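Local coordinates for protein putative oxidoreductase (Bacteroides fragilis NCTC 9343, PDB 3FHL) that probably acts as a nicotinamide-dinucleotide-dependent oxidoreductase of the Gfo/Idh/MocA family, pairing a Rossmann domain with a C-terminal alpha/beta domain, at residues L10-M15 with V70-D75; E32-V37 with T61-I66; M118-Q123 with L324-Q329; S26-F31 with F310-Y315. One frame throughout, in Å; residues are numbered along the deposited sequence. Where two conformers were deposited one is given.

Contact 1: residues L10-M15 with V70-D75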
# COMPACT_ATOMS: atom_id res chain seq x y z
N LEU C 10 38.39 -12.34 8.06
CA LEU C 10 36.96 -12.38 8.42
C LEU C 10 36.85 -12.38 9.94
O LEU C 10 37.39 -13.27 10.61
CB LEU C 10 36.29 -13.61 7.79
CG LEU C 10 34.77 -13.81 7.94
CD1 LEU C 10 33.98 -12.60 7.43
CD2 LEU C 10 34.31 -15.10 7.25
N ALA C 11 36.14 -11.39 10.49
CA ALA C 11 36.10 -11.16 11.94
C ALA C 11 35.28 -12.17 12.75
O ALA C 11 35.46 -12.28 13.96
CB ALA C 11 35.65 -9.74 12.24
N ALA C 12 34.39 -12.91 12.09
CA ALA C 12 33.57 -13.93 12.78
C ALA C 12 33.08 -15.04 11.86
O ALA C 12 32.82 -14.82 10.67
CB ALA C 12 32.38 -13.26 13.50
N PHE C 13 32.97 -16.25 12.40
CA PHE C 13 32.40 -17.35 11.64
C PHE C 13 31.06 -17.80 12.24
O PHE C 13 30.76 -19.00 12.32
CB PHE C 13 33.40 -18.51 11.54
CG PHE C 13 33.18 -19.41 10.34
CD1 PHE C 13 33.36 -18.93 9.05
CD2 PHE C 13 32.83 -20.75 10.52
CE1 PHE C 13 33.18 -19.76 7.94
CE2 PHE C 13 32.64 -21.59 9.43
CZ PHE C 13 32.82 -21.10 8.13
N GLY C 14 30.24 -16.82 12.64
CA GLY C 14 28.85 -17.07 13.00
C GLY C 14 28.02 -17.19 11.73
O GLY C 14 28.58 -17.41 10.65
N MET C 15 26.70 -17.04 11.85
CA MET C 15 25.81 -17.19 10.69
C MET C 15 26.20 -16.29 9.52
O MET C 15 26.37 -16.78 8.40
CB MET C 15 24.33 -16.96 11.06
CG MET C 15 23.32 -17.08 9.87
SD MET C 15 23.18 -15.66 8.71
CE MET C 15 22.86 -14.28 9.80
N VAL C 70 36.74 -7.82 7.15
CA VAL C 70 35.28 -7.83 7.17
C VAL C 70 34.82 -7.90 8.63
O VAL C 70 34.99 -8.94 9.29
CB VAL C 70 34.71 -9.00 6.34
CG1 VAL C 70 33.16 -9.01 6.40
CG2 VAL C 70 35.18 -8.90 4.89
N VAL C 71 34.25 -6.80 9.11
CA VAL C 71 33.78 -6.69 10.50
C VAL C 71 32.33 -7.20 10.59
O VAL C 71 31.38 -6.49 10.25
CB VAL C 71 33.97 -5.23 11.05
CG1 VAL C 71 33.41 -5.05 12.47
CG2 VAL C 71 35.45 -4.85 11.02
N ASN C 72 32.18 -8.45 11.03
CA ASN C 72 30.85 -9.08 11.13
C ASN C 72 30.65 -9.74 12.49
O ASN C 72 30.00 -10.78 12.62
CB ASN C 72 30.66 -10.08 9.99
CG ASN C 72 31.62 -11.25 10.07
OD1 ASN C 72 32.77 -11.09 10.47
ND2 ASN C 72 31.15 -12.42 9.71
N THR C 73 31.22 -9.10 13.51
CA THR C 73 31.17 -9.53 14.90
C THR C 73 29.86 -9.05 15.56
O THR C 73 29.07 -8.37 14.89
CB THR C 73 32.40 -8.97 15.65
OG1 THR C 73 32.62 -7.61 15.26
CG2 THR C 73 33.64 -9.78 15.34
N PRO C 74 29.59 -9.41 16.86
CA PRO C 74 28.39 -8.87 17.53
C PRO C 74 28.32 -7.35 17.54
O PRO C 74 29.35 -6.67 17.60
CB PRO C 74 28.53 -9.40 18.97
CG PRO C 74 29.30 -10.65 18.82
CD PRO C 74 30.32 -10.34 17.75
N ASP C 75 27.09 -6.84 17.50
CA ASP C 75 26.77 -5.43 17.21
C ASP C 75 27.52 -4.36 18.01
O ASP C 75 27.86 -3.31 17.46
CB ASP C 75 25.25 -5.19 17.37
CG ASP C 75 24.39 -6.17 16.56
OD1 ASP C 75 24.94 -7.05 15.85
OD2 ASP C 75 23.15 -6.05 16.64
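Leu10 and Val70 lie side by side on neighbouring parallel strands, their CA atoms 5.0 Å apart. Ala11 N donates to Val70 O over 3.0 Å. Past this bond the backbones leave the ladder, and side chains take over the contact. On the sheet face that Leu10 and Val70 share, Leu10 CD1 meets Val70 CG1 at 3.8 Å; branched aliphatic groups suit this buried layer, where Leu10 also touches His21 and Ala22 of helix 15-27. Strands 6-10 and 68-71 are the central pair of a Rossmann sheet, and the loop after the first leads to Gly14, the N-cap of helix 15-27. In Rossmann dehydrogenases this strand-loop-helix unit usually receives the dinucleotide, so a similar role is probable here. Asn72 spans the parting chains. Its CG stands between the backbone N and the carbonyl carbon (chi1 65°), and ND2 donates to Ala12 O at 3.1 Å, approaching from 37° above the carbonyl plane. ND2 is also hydrogen-bonded to Ser16 OG, while OD1 lies 2.9 Å from Ala12 N. The Asn72 and Leu10 side chains cross at about a right angle, with Leu10 CD1 3.6 Å from Asn72 OD1. Ala11 points its single methyl at the other strand, where a small residue fits the close approach. Thr73 turns CG2 toward it, 3.7 Å from Ala11 CB, and uses OG1 to bond Thr77 OG1.

Contact 2: residues E32-V37 with T61-I66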
# COMPACT_ATOMS: atom_id res chain seq x y z
N GLU C 32 41.65 -13.69 -1.34
CA GLU C 32 42.00 -14.88 -0.59
C GLU C 32 41.32 -14.80 0.77
O GLU C 32 41.50 -13.82 1.51
CB GLU C 32 43.52 -15.01 -0.42
CG GLU C 32 43.93 -16.25 0.39
CD GLU C 32 45.40 -16.26 0.82
OE1 GLU C 32 45.83 -17.29 1.39
OE2 GLU C 32 46.12 -15.26 0.60
N LEU C 33 40.51 -15.81 1.09
CA LEU C 33 39.98 -15.96 2.43
C LEU C 33 41.14 -16.45 3.29
O LEU C 33 41.35 -17.66 3.47
CB LEU C 33 38.79 -16.93 2.49
CG LEU C 33 38.05 -17.11 3.83
CD1 LEU C 33 37.46 -15.81 4.40
CD2 LEU C 33 36.96 -18.19 3.72
N TYR C 34 41.89 -15.48 3.80
CA TYR C 34 43.21 -15.74 4.36
C TYR C 34 43.12 -16.12 5.84
O TYR C 34 43.66 -17.15 6.25
CB TYR C 34 44.14 -14.54 4.12
CG TYR C 34 45.49 -14.65 4.77
CD1 TYR C 34 46.33 -15.75 4.51
CD2 TYR C 34 45.94 -13.68 5.66
CE1 TYR C 34 47.58 -15.86 5.13
CE2 TYR C 34 47.19 -13.78 6.28
CZ TYR C 34 48.00 -14.88 6.01
OH TYR C 34 49.23 -14.98 6.62
N LYS C 35 42.43 -15.30 6.62
CA LYS C 35 42.32 -15.54 8.05
C LYS C 35 40.91 -15.41 8.60
O LYS C 35 40.20 -14.46 8.27
CB LYS C 35 43.27 -14.62 8.81
CG LYS C 35 44.61 -15.25 9.07
CD LYS C 35 45.54 -14.31 9.79
CE LYS C 35 46.87 -15.01 9.98
NZ LYS C 35 47.99 -14.11 10.33
N ILE C 36 40.51 -16.36 9.44
CA ILE C 36 39.19 -16.32 10.08
C ILE C 36 39.34 -16.33 11.60
O ILE C 36 39.97 -17.22 12.17
CB ILE C 36 38.28 -17.51 9.61
CG1 ILE C 36 38.08 -17.48 8.09
CG2 ILE C 36 36.94 -17.48 10.32
CD1 ILE C 36 37.54 -18.78 7.50
N VAL C 37 38.76 -15.33 12.26
CA VAL C 37 38.66 -15.34 13.72
C VAL C 37 37.60 -16.33 14.20
O VAL C 37 36.40 -16.21 13.89
CB VAL C 37 38.34 -13.96 14.31
CG1 VAL C 37 38.37 -14.01 15.84
CG2 VAL C 37 39.32 -12.93 13.80
N THR C 61 44.10 -7.27 12.74
CA THR C 61 44.51 -5.87 12.56
C THR C 61 46.04 -5.72 12.59
O THR C 61 46.59 -4.80 11.97
CB THR C 61 43.89 -4.92 13.61
OG1 THR C 61 44.27 -5.32 14.93
CG2 THR C 61 42.38 -4.93 13.52
N GLU C 62 46.71 -6.63 13.28
CA GLU C 62 48.17 -6.58 13.39
C GLU C 62 48.88 -7.37 12.30
O GLU C 62 50.11 -7.37 12.24
CB GLU C 62 48.62 -7.06 14.76
CG GLU C 62 48.41 -6.05 15.87
CD GLU C 62 48.79 -6.61 17.24
OE1 GLU C 62 49.06 -7.83 17.35
OE2 GLU C 62 48.80 -5.82 18.21
N ASP C 63 48.11 -8.04 11.45
CA ASP C 63 48.68 -8.83 10.37
C ASP C 63 49.10 -7.92 9.22
O ASP C 63 48.25 -7.32 8.56
CB ASP C 63 47.67 -9.89 9.91
CG ASP C 63 48.25 -10.87 8.90
OD1 ASP C 63 49.12 -10.50 8.09
OD2 ASP C 63 47.82 -12.04 8.91
N PRO C 64 50.43 -7.82 8.95
CA PRO C 64 50.94 -6.86 7.95
C PRO C 64 50.62 -7.23 6.51
O PRO C 64 50.81 -6.41 5.61
CB PRO C 64 52.46 -6.91 8.18
CG PRO C 64 52.71 -8.29 8.65
CD PRO C 64 51.53 -8.61 9.54
N GLU C 65 50.15 -8.45 6.28
CA GLU C 65 49.81 -8.91 4.94
C GLU C 65 48.30 -8.82 4.62
O GLU C 65 47.90 -9.14 3.51
CB GLU C 65 50.34 -10.33 4.71
CG GLU C 65 51.86 -10.46 4.95
CD GLU C 65 52.40 -11.85 4.64
OE1 GLU C 65 53.44 -11.93 3.96
OE2 GLU C 65 51.79 -12.85 5.07
N ILE C 66 47.48 -8.39 5.57
CA ILE C 66 46.03 -8.29 5.30
C ILE C 66 45.67 -6.95 4.66
O ILE C 66 46.07 -5.90 5.14
CB ILE C 66 45.16 -8.63 6.55
CG1 ILE C 66 45.17 -10.15 6.79
CG2 ILE C 66 43.71 -8.15 6.37
CD1 ILE C 66 44.52 -10.61 8.13
O HOH W 1 50.39 -13.03 7.45
O HOH W 2 50.66 -15.28 4.04
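Tyr34 and Asp63 reach toward each other tip to tip, with the phenol ring and the carboxylate turned 71° apart. Asp63 OD2 comes to the ring's edge, 3.2 Å from Tyr34 CE2, where the weakly positive ring hydrogens would suit an anionic oxygen. The same oxygen receives Lys35 NZ in a salt bridge, modelled at 2.5 Å, the ammonium arriving from above the carboxylate plane. Lysine suits this place because its chain, extended beyond CG, spans the gap to the loop; Lys35 CG passes over one face of the Tyr34 ring on the way. Neighbours on a regular strand point to opposite sides, but Tyr34 and Lys35 both turn toward residues 61-66, as the backbone departs from extended geometry at Tyr34 (psi -51°). Strand 31-37 lies next to strand 6-10 in the Rossmann sheet, and residues 61-66 run from the end of helix 58-61 toward strand 68-71. Asp63 begins a type I turn in this connection and also shapes it: OD1 accepts from Glu65 N at 2.9 Å, an Asx turn, leaving OD2 to face the strand. Ile66 crosses the tyrosine obliquely, with CG1 in the ring plane at its edge, 3.8 Å from Tyr34 CD2; beyond it, CD1 packs on Lys35 CD. At the outer end Glu65 OE2 stays 3.7 Å from Tyr34 OH. Two waters bridge the gap: one touches Tyr34 OH, Asp63 OD1 and Glu65 OE2; the other donates to Glu65 OE2 at 2.9 Å and bonds Tyr34 OH weakly.

Contact 3: residues M118-Q123 with L324-Q329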
# COMPACT_ATOMS: atom_id res chain seq x y z
N MET C 118 39.42 2.42 2.30
CA MET C 118 38.02 2.10 1.98
C MET C 118 37.24 1.77 3.26
O MET C 118 37.71 1.00 4.10
CB MET C 118 37.94 0.91 1.01
CG MET C 118 36.52 0.62 0.44
SD MET C 118 36.33 -1.04 -0.26
CE MET C 118 36.37 -2.00 1.24
N LEU C 119 36.08 2.40 3.42
CA LEU C 119 35.13 2.00 4.47
C LEU C 119 33.76 1.74 3.85
O LEU C 119 33.08 2.67 3.41
CB LEU C 119 35.03 3.05 5.57
CG LEU C 119 34.09 2.76 6.75
CD1 LEU C 119 34.49 1.49 7.49
CD2 LEU C 119 34.08 3.96 7.69
N SER C 120 33.39 0.46 3.82
CA SER C 120 32.15 -0.02 3.20
C SER C 120 31.19 -0.56 4.26
O SER C 120 31.63 -1.12 5.27
CB SER C 120 32.48 -1.13 2.19
OG SER C 120 31.31 -1.75 1.65
N VAL C 121 29.88 -0.37 4.04
CA VAL C 121 28.88 -1.06 4.83
C VAL C 121 28.15 -2.08 3.96
O VAL C 121 27.69 -1.76 2.87
CB VAL C 121 27.92 -0.10 5.57
CG1 VAL C 121 26.76 -0.86 6.24
CG2 VAL C 121 28.68 0.66 6.66
N TYR C 122 28.08 -3.32 4.45
CA TYR C 122 27.45 -4.44 3.72
C TYR C 122 25.94 -4.26 3.60
O TYR C 122 25.21 -4.39 4.58
CB TYR C 122 27.76 -5.75 4.43
CG TYR C 122 27.35 -6.98 3.65
CD1 TYR C 122 27.92 -7.27 2.40
CD2 TYR C 122 26.43 -7.88 4.17
CE1 TYR C 122 27.56 -8.40 1.69
CE2 TYR C 122 26.07 -9.01 3.47
CZ TYR C 122 26.64 -9.27 2.23
OH TYR C 122 26.27 -10.39 1.53
N GLN C 123 25.48 -3.97 2.39
CA GLN C 123 24.04 -3.89 2.09
C GLN C 123 23.77 -4.76 0.88
O GLN C 123 23.78 -4.29 -0.26
CB GLN C 123 23.61 -2.43 1.86
CG GLN C 123 23.96 -1.48 3.02
CD GLN C 123 23.13 -0.22 3.04
OE1 GLN C 123 21.93 -0.27 3.31
NE2 GLN C 123 23.76 0.92 2.78
N LEU C 324 33.17 2.86 -5.55
CA LEU C 324 32.61 1.96 -4.55
C LEU C 324 31.10 2.20 -4.51
O LEU C 324 30.66 3.35 -4.46
CB LEU C 324 33.24 2.25 -3.19
CG LEU C 324 32.66 1.57 -1.95
CD1 LEU C 324 32.87 0.08 -2.02
CD2 LEU C 324 33.25 2.17 -0.68
N GLU C 325 30.31 1.13 -4.54
CA GLU C 325 28.85 1.27 -4.51
C GLU C 325 28.31 1.44 -3.09
O GLU C 325 27.28 2.08 -2.88
CB GLU C 325 28.16 0.07 -5.18
CG GLU C 325 28.40 -0.01 -6.70
CD GLU C 325 27.73 -1.22 -7.35
OE1 GLU C 325 26.53 -1.45 -7.09
OE2 GLU C 325 28.40 -1.93 -8.13
N THR C 326 29.04 0.90 -2.12
CA THR C 326 28.53 0.72 -0.77
C THR C 326 29.28 1.54 0.28
O THR C 326 29.64 1.03 1.34
CB THR C 326 28.58 -0.77 -0.36
OG1 THR C 326 29.91 -1.25 -0.56
CG2 THR C 326 27.59 -1.62 -1.22
N HIS C 327 29.49 2.81 -0.01
CA HIS C 327 30.07 3.72 0.98
C HIS C 327 29.31 3.67 2.30
O HIS C 327 28.08 3.56 2.31
CB HIS C 327 30.02 5.16 0.48
CG HIS C 327 31.02 5.47 -0.59
ND1 HIS C 327 30.67 5.59 -1.92
CD2 HIS C 327 32.35 5.73 -0.52
CE1 HIS C 327 31.75 5.88 -2.63
NE2 HIS C 327 32.78 5.97 -1.80
N ALA C 328 30.04 3.75 3.41
CA ALA C 328 29.44 3.80 4.74
C ALA C 328 28.44 4.95 4.92
O ALA C 328 27.49 4.82 5.69
CB ALA C 328 30.52 3.87 5.80
N GLN C 329 28.65 6.05 4.19
CA GLN C 329 27.73 7.20 4.23
C GLN C 329 26.31 6.79 3.81
O GLN C 329 25.33 7.35 4.31
CB GLN C 329 28.24 8.35 3.36
CG GLN C 329 27.43 9.64 3.41
CD GLN C 329 27.43 10.29 4.77
OE1 GLN C 329 28.49 10.46 5.38
NE2 GLN C 329 26.25 10.67 5.26
O HOH W 3 26.58 1.18 2.23
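Ser120 and His327 form a single backbone bridge, CA atoms 4.8 Å apart, where the chain leading into helix 328-347 docks on strand 119-122, the outermost strand on its side of the Rossmann sheet. Two backbone bonds flank this bridge. Val121 N donates to Thr326 O at 3.1 Å, nearly in line with the carbonyl, and Ala328 N donates to Leu119 O at 3.2 Å. The side chains of the strand then divide between two faces. Leu119 and Val121 share one, and the methyl of Ala328 fits against both: its CB is 3.9 Å from Leu119 CG and 3.8 Å from Val121 CG2. Alanine suits a backbone pressed this closely to a sheet, with Ile109 and Phe98 also touching it. On the other face Ser120 extends OG anti to its backbone N (chi1 174°) to hydrogen-bond Thr326 OG1 at 2.7 Å; two small hydroxyls thus pair in a buried place beside Phe310. Toward the start of both segments, Leu324 crosses Met118 at about a right angle, CD2 resting 3.8 Å from Met118 CG, an apolar meeting suited to a flexible thioether chain. Near Gln123 a water donates to Val121 O and His327 O and accepts from Gln123 NE2 at 2.9 Å, continuing the polar link beyond the direct bonds. The edge strand therefore has N-H and C=O groups satisfied by the incoming chain, and the serine hydroxyl donates to the threonine hydroxyl, so the two buried polar groups are paired where the chain of the C-terminal part meets the Rossmann sheet.

Contact 4: residues S26-F31 with F310-Y315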
# COMPACT_ATOMS: atom_id res chain seq x y z
N SER C 26 35.79 -16.65 -0.67
CA SER C 26 36.40 -17.90 -1.11
C SER C 26 36.31 -18.14 -2.63
O SER C 26 37.34 -18.41 -3.26
CB SER C 26 35.76 -19.08 -0.38
OG SER C 26 36.49 -20.28 -0.60
N THR C 27 35.12 -18.01 -3.21
CA THR C 27 34.95 -18.35 -4.63
C THR C 27 35.44 -17.26 -5.58
O THR C 27 35.78 -17.54 -6.73
CB THR C 27 33.49 -18.74 -4.98
OG1 THR C 27 32.59 -17.71 -4.55
CG2 THR C 27 33.12 -20.06 -4.33
N ASN C 28 35.46 -16.01 -5.11
CA ASN C 28 35.98 -14.92 -5.94
C ASN C 28 37.50 -15.10 -6.04
O ASN C 28 38.19 -15.16 -5.01
CB ASN C 28 35.61 -13.56 -5.36
CG ASN C 28 35.87 -12.41 -6.33
OD1 ASN C 28 36.97 -12.25 -6.83
ND2 ASN C 28 34.85 -11.60 -6.59
N PRO C 29 38.02 -15.20 -7.28
CA PRO C 29 39.45 -15.41 -7.52
C PRO C 29 40.33 -14.21 -7.18
O PRO C 29 41.55 -14.34 -7.09
CB PRO C 29 39.51 -15.70 -9.03
CG PRO C 29 38.33 -14.99 -9.59
CD PRO C 29 37.26 -15.15 -8.54
N HIS C 30 39.72 -13.05 -6.97
CA HIS C 30 40.48 -11.83 -6.66
C HIS C 30 40.67 -11.63 -5.17
O HIS C 30 41.27 -10.64 -4.74
CB HIS C 30 39.82 -10.61 -7.27
CG HIS C 30 39.58 -10.71 -8.75
ND1 HIS C 30 40.60 -10.62 -9.68
CD2 HIS C 30 38.44 -10.88 -9.46
CE1 HIS C 30 40.09 -10.74 -10.89
NE2 HIS C 30 38.79 -10.90 -10.79
N PHE C 31 40.15 -12.56 -4.37
CA PHE C 31 40.29 -12.49 -2.92
C PHE C 31 40.90 -13.78 -2.43
O PHE C 31 40.67 -14.84 -3.01
CB PHE C 31 38.91 -12.32 -2.23
CG PHE C 31 38.25 -10.98 -2.48
CD1 PHE C 31 38.36 -9.96 -1.54
CD2 PHE C 31 37.55 -10.74 -3.65
CE1 PHE C 31 37.77 -8.71 -1.78
CE2 PHE C 31 36.98 -9.50 -3.91
CZ PHE C 31 37.08 -8.49 -2.96
N PHE C 310 28.87 -7.80 -4.43
CA PHE C 310 29.36 -6.91 -3.39
C PHE C 310 30.90 -6.91 -3.36
O PHE C 310 31.53 -5.85 -3.34
CB PHE C 310 28.81 -7.29 -2.01
CG PHE C 310 29.40 -6.49 -0.89
CD1 PHE C 310 28.94 -5.20 -0.64
CD2 PHE C 310 30.44 -7.00 -0.11
CE1 PHE C 310 29.48 -4.44 0.40
CE2 PHE C 310 30.99 -6.24 0.93
CZ PHE C 310 30.51 -4.97 1.18
N TYR C 311 31.45 -8.12 -3.37
CA TYR C 311 32.90 -8.35 -3.35
C TYR C 311 33.55 -8.03 -4.69
O TYR C 311 34.62 -7.44 -4.72
CB TYR C 311 33.20 -9.77 -2.85
CG TYR C 311 33.01 -9.84 -1.35
CD1 TYR C 311 33.91 -9.20 -0.50
CD2 TYR C 311 31.91 -10.49 -0.79
CE1 TYR C 311 33.74 -9.21 0.87
CE2 TYR C 311 31.72 -10.51 0.59
CZ TYR C 311 32.66 -9.87 1.41
OH TYR C 311 32.52 -9.86 2.78
N GLN C 312 32.87 -8.35 -5.79
CA GLN C 312 33.37 -7.99 -7.09
C GLN C 312 33.52 -6.47 -7.19
O GLN C 312 34.52 -5.97 -7.71
CB GLN C 312 32.49 -8.54 -8.22
CG GLN C 312 33.02 -8.26 -9.65
CD GLN C 312 34.35 -8.97 -9.98
OE1 GLN C 312 34.80 -9.86 -9.26
NE2 GLN C 312 34.98 -8.55 -11.08
N ASN C 313 32.54 -5.74 -6.66
CA ASN C 313 32.64 -4.28 -6.62
C ASN C 313 33.81 -3.77 -5.78
O ASN C 313 34.47 -2.81 -6.16
CB ASN C 313 31.34 -3.64 -6.15
CG ASN C 313 31.46 -2.13 -6.02
OD1 ASN C 313 31.35 -1.59 -4.93
ND2 ASN C 313 31.72 -1.45 -7.14
N ILE C 314 34.04 -4.41 -4.63
CA ILE C 314 35.16 -4.04 -3.76
C ILE C 314 36.48 -4.22 -4.50
O ILE C 314 37.36 -3.33 -4.45
CB ILE C 314 35.12 -4.83 -2.44
CG1 ILE C 314 34.01 -4.29 -1.56
CG2 ILE C 314 36.48 -4.77 -1.69
CD1 ILE C 314 33.94 -4.96 -0.26
N TYR C 315 36.61 -5.33 -5.21
CA TYR C 315 37.79 -5.60 -6.01
C TYR C 315 38.00 -4.52 -7.07
O TYR C 315 39.10 -3.98 -7.19
CB TYR C 315 37.75 -6.99 -6.64
CG TYR C 315 38.68 -7.13 -7.83
CD1 TYR C 315 40.07 -7.26 -7.65
CD2 TYR C 315 38.19 -7.10 -9.14
CE1 TYR C 315 40.93 -7.37 -8.74
CE2 TYR C 315 39.04 -7.20 -10.23
CZ TYR C 315 40.40 -7.33 -10.03
OH TYR C 315 41.23 -7.43 -11.12
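Phe31 and His30 meet helix 309-320 from the turn that joins helix 15-27 to strand 31-37 of the Rossmann fold. This is a type I turn from Asn28 to Phe31, overlapped by an Asx turn in which Asn28 OD1 accepts from His30 N. The tight part lies inward. Phe31 drives its ring tip against the helix backbone, with CZ 3.2 Å from Tyr311 O, while Tyr311 directs its ring edge at the Phe31 face in a T-shaped pair with planes at 81°. Ile314 CG2 comes to the Phe31 ring edge, 4.0 Å from CZ, and Tyr315 CB lies 3.8 Å from CE2. A flat, wholly apolar phenylalanine suits this buried slot, which Ile6 and Leu68 of the sheet help to line; Tyr311 sends its hydroxyl away to His21 ND1. His30 belongs to this close packing too, lying flat on Tyr315 with ring centroids 3.7 Å apart and planes at 13°, and with Pro29 CG over the opposite face of the imidazole. His30 CB adds a CH-pi contact to the same tyrosine ring. On the outer side the contacts become fewer and polar: Asn28 and Gln312 bring nearly coplanar amides together, their side chains crossing at about a right angle. A chi2 of 66° turns CD of Gln312 aside; NE2 bonds Glu316 OE2, while OE1 accepts from Asn28 ND2 at 3.2 Å in the plane of the glutamine carbonyl.

In the fold
From the N terminus, contact 1 opens at the end of strand 6-10 and closes a loop at 70-75, joining neighbouring strands of the Rossmann sheet. Contact 4 opens next, at 26-31, and contact 2 begins directly after it on strand 31-37. Contact 2 closes at 61-66, so its loop nests within those of contacts 1 and 4; Leu10 and Lys35 link contacts 1 and 2 through the sheet. Contact 3 opens at 118-123, in series after contacts 1 and 2. Contact 4 closes at 310-315, having crossed contact 1, and contact 3 closes last at 324-329, crossing contact 4. These two long closures bring successive C-terminal helices back onto the Rossmann domain, where Phe310 packs beside Ser120.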